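PDB 3U62: shikimate dehydrogenase (NADP(+)) from Thermotoga maritima, which catalyses the reversible NADPH-linked reduction of 3-dehydroshikimate to shikimate, the fourth of seven steps on the route to chorismate and the aromatic amino acids. Local coordinates for residues A[126-131]-A[148-153]. Sequence-based numbering, arbitrary orientation.
Sequences ALLQMG and LDFPVK
L128, in the last turn of helix 118-129, sets its isobutyl end against the ring of F150 and the pyrrolidine of P151, an instance of a helix end and a loop meeting, in these two segments, through apolar side chains. The branch doing most of the work is CD1, whose nearest neighbour is CD2 of F150 at 3.6 Å; the methyl meets the phenyl ring at a slant. That same L128 CD1 lies 4.0 Å from CD of P151. With CG of L128 anti to its carbonyl carbon (chi1 -70°), the side chain reaches across to the loop, although the backbones stay well apart, the CA atoms of L128 and F150 being 9.1 Å from each other.

The close side continues inward: F150 also rests on R121 and I124 of the same helix, while L128 packs on I135 of the neighbouring strand. Toward solvent the fit slackens. There L128 CD2 comes no nearer than 4.2 Å to CG of the exposed P151. P151 itself is the centre of an inverse gamma turn, closed by V152 N to F150 O at 2.8 Å, and G131 ends the helix in a Schellman motif. The GxGxxA sequence of the predicted NADP(+) site (G115, G117, A120) runs into the start of this helix, and the loop leads into edge strand 153-156, a layout characteristic of the Rossmann-type nucleotide-binding domain.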
ATOM      1  N   ALA A 126      -4.312  -1.115  -9.746  1.00  5.92           N
ATOM      2  CA  ALA A 126      -4.104   0.282 -10.121  1.00  6.10           C
ATOM      3  C   ALA A 126      -3.480   0.409 -11.511  1.00  6.84           C
ATOM      4  O   ALA A 126      -3.943   1.209 -12.330  1.00  7.19           O
ATOM      5  CB  ALA A 126      -3.243   0.982  -9.083  1.00  7.02           C
ATOM      6  N   LEU A 127      -2.440  -0.383 -11.769  1.00  6.99           N
ATOM      7  CA  LEU A 127      -1.754  -0.380 -13.062  1.00  6.03           C
ATOM      8  C   LEU A 127      -2.689  -0.767 -14.204  1.00  6.65           C
ATOM      9  O   LEU A 127      -2.680  -0.131 -15.260  1.00  6.63           O
ATOM     10  CB  LEU A 127      -0.537  -1.311 -13.037  1.00  6.86           C
ATOM     11  CG  LEU A 127       0.661  -0.912 -12.170  1.00  8.28           C
ATOM     12  CD1 LEU A 127       1.582  -2.104 -11.957  1.00  9.38           C
ATOM     13  CD2 LEU A 127       1.428   0.268 -12.759  1.00 11.79           C
ATOM     14  N   LEU A 128      -3.500  -1.800 -13.982  1.00  6.72           N
ATOM     15  CA  LEU A 128      -4.474  -2.240 -14.976  1.00  6.88           C
ATOM     16  C   LEU A 128      -5.543  -1.182 -15.243  1.00  6.88           C
ATOM     17  O   LEU A 128      -6.006  -1.039 -16.381  1.00  8.13           O
ATOM     18  CB  LEU A 128      -5.116  -3.568 -14.562  1.00  7.54           C
ATOM     19  CG  LEU A 128      -4.222  -4.812 -14.619  1.00  8.76           C
ATOM     20  CD1 LEU A 128      -4.881  -5.969 -13.893  1.00 10.69           C
ATOM     21  CD2 LEU A 128      -3.883  -5.207 -16.055  1.00 10.33           C
ATOM     22  N   GLN A 129      -5.929  -0.447 -14.199  1.00  7.13           N
ATOM     23  CA  GLN A 129      -6.870   0.665 -14.336  1.00  7.64           C
ATOM     24  C   GLN A 129      -6.263   1.826 -15.119  1.00  8.40           C
ATOM     25  O   GLN A 129      -6.984   2.620 -15.725  1.00  9.04           O
ATOM     26  CB  GLN A 129      -7.362   1.141 -12.965  1.00  8.81           C
ATOM     27  CG  GLN A 129      -8.300   0.161 -12.269  1.00 11.76           C
ATOM     28  CD  GLN A 129      -9.521  -0.175 -13.108  1.00 14.58           C
ATOM     29  OE1 GLN A 129     -10.492   0.579 -13.144  1.00 17.16           O
ATOM     30  NE2 GLN A 129      -9.472  -1.318 -13.796  1.00 14.44           N
ATOM     31  N   MET A 130      -4.934   1.906 -15.103  1.00  7.62           N
ATOM     32  CA  MET A 130      -4.193   2.941 -15.820  1.00  8.67           C
ATOM     33  C   MET A 130      -3.797   2.508 -17.234  1.00  7.25           C
ATOM     34  O   MET A 130      -3.057   3.215 -17.923  1.00  8.86           O
ATOM     35  CB  MET A 130      -2.955   3.353 -15.021  1.00  8.08           C
ATOM     36  CG  MET A 130      -3.266   4.178 -13.775  1.00  9.04           C
ATOM     37  SD  MET A 130      -1.861   4.337 -12.653  1.00 14.57           S
ATOM     38  CE  MET A 130      -0.699   5.245 -13.682  1.00 17.86           C
ATOM     39  N   GLY A 131      -4.296   1.351 -17.664  1.00  7.42           N
ATOM     40  CA  GLY A 131      -4.068   0.865 -19.023  1.00  9.02           C
ATOM     41  C   GLY A 131      -2.724   0.196 -19.249  1.00  9.69           C
ATOM     42  O   GLY A 131      -2.307   0.009 -20.394  1.00 11.00           O
ATOM     43  N   LEU A 148      -2.768 -15.054  -7.028  1.00 13.15           N
ATOM     44  CA  LEU A 148      -2.799 -14.078  -8.117  1.00 13.17           C
ATOM     45  C   LEU A 148      -3.642 -14.574  -9.282  1.00 13.05           C
ATOM     46  O   LEU A 148      -3.332 -15.603  -9.894  1.00 14.81           O
ATOM     47  CB  LEU A 148      -1.382 -13.764  -8.610  1.00 13.81           C
ATOM     48  CG  LEU A 148      -0.443 -12.957  -7.709  1.00 18.31           C
ATOM     49  CD1 LEU A 148       0.963 -12.966  -8.308  1.00 16.52           C
ATOM     50  CD2 LEU A 148      -0.936 -11.524  -7.523  1.00 20.47           C
ATOM     51  N   ASP A 149      -4.707 -13.835  -9.587  1.00 12.16           N
ATOM     52  CA  ASP A 149      -5.580 -14.164 -10.715  1.00 12.02           C
ATOM     53  C   ASP A 149      -5.465 -13.153 -11.854  1.00 13.34           C
ATOM     54  O   ASP A 149      -6.047 -13.346 -12.925  1.00 13.55           O
ATOM     55  CB  ASP A 149      -7.035 -14.273 -10.251  1.00 12.01           C
ATOM     56  CG  ASP A 149      -7.265 -15.443  -9.310  1.00 12.61           C
ATOM     57  OD1 ASP A 149      -6.562 -16.470  -9.430  1.00 14.82           O
ATOM     58  OD2 ASP A 149      -8.167 -15.339  -8.450  1.00 15.21           O
ATOM     59  N   PHE A 150      -4.711 -12.083 -11.616  1.00 10.65           N
ATOM     60  CA  PHE A 150      -4.512 -11.015 -12.595  1.00  9.99           C
ATOM     61  C   PHE A 150      -3.726 -11.492 -13.822  1.00 10.81           C
ATOM     62  O   PHE A 150      -2.960 -12.453 -13.728  1.00 11.67           O
ATOM     63  CB  PHE A 150      -3.779  -9.839 -11.946  1.00 11.80           C
ATOM     64  CG  PHE A 150      -4.589  -9.109 -10.910  1.00 10.60           C
ATOM     65  CD1 PHE A 150      -4.269  -9.215  -9.561  1.00 10.99           C
ATOM     66  CD2 PHE A 150      -5.664  -8.306 -11.282  1.00 12.25           C
ATOM     67  CE1 PHE A 150      -5.011  -8.536  -8.595  1.00 11.61           C
ATOM     68  CE2 PHE A 150      -6.413  -7.624 -10.325  1.00 12.96           C
ATOM     69  CZ  PHE A 150      -6.085  -7.739  -8.978  1.00 13.42           C
ATOM     70  N   PRO A 151      -3.912 -10.816 -14.977  1.00 10.65           N
ATOM     71  CA  PRO A 151      -3.186 -11.169 -16.201  1.00 11.73           C
ATOM     72  C   PRO A 151      -1.733 -10.685 -16.157  1.00 11.49           C
ATOM     73  O   PRO A 151      -1.365  -9.715 -16.828  1.00 14.61           O
ATOM     74  CB  PRO A 151      -3.982 -10.458 -17.301  1.00 12.16           C
ATOM     75  CG  PRO A 151      -4.614  -9.300 -16.622  1.00 11.27           C
ATOM     76  CD  PRO A 151      -4.875  -9.720 -15.205  1.00 13.12           C
ATOM     77  N   VAL A 152      -0.927 -11.374 -15.355  1.00 10.81           N
ATOM     78  CA  VAL A 152       0.474 -11.028 -15.149  1.00 11.24           C
ATOM     79  C   VAL A 152       1.362 -12.236 -15.436  1.00 11.64           C
ATOM     80  O   VAL A 152       0.879 -13.371 -15.484  1.00 12.69           O
ATOM     81  CB  VAL A 152       0.732 -10.529 -13.695  1.00 11.09           C
ATOM     82  CG1 VAL A 152      -0.040  -9.245 -13.409  1.00 11.22           C
ATOM     83  CG2 VAL A 152       0.383 -11.611 -12.666  1.00 12.52           C
ATOM     84  N   LYS A 153       2.653 -11.990 -15.640  1.00 11.42           N
ATOM     85  CA  LYS A 153       3.638 -13.066 -15.644  1.00 11.94           C
ATOM     86  C   LYS A 153       4.265 -13.129 -14.257  1.00 12.09           C
ATOM     87  O   LYS A 153       4.412 -12.099 -13.593  1.00 13.37           O
ATOM     88  CB  LYS A 153       4.700 -12.837 -16.720  1.00 14.32           C
ATOM     89  CG  LYS A 153       4.157 -12.939 -18.138  1.00 17.46           C
ATOM     90  CD  LYS A 153       5.257 -12.834 -19.175  1.00 23.47           C
ATOM     91  CE  LYS A 153       4.694 -12.977 -20.584  1.00 27.13           C
ATOM     92  NZ  LYS A 153       5.764 -12.975 -21.620  1.00 30.47           N
TER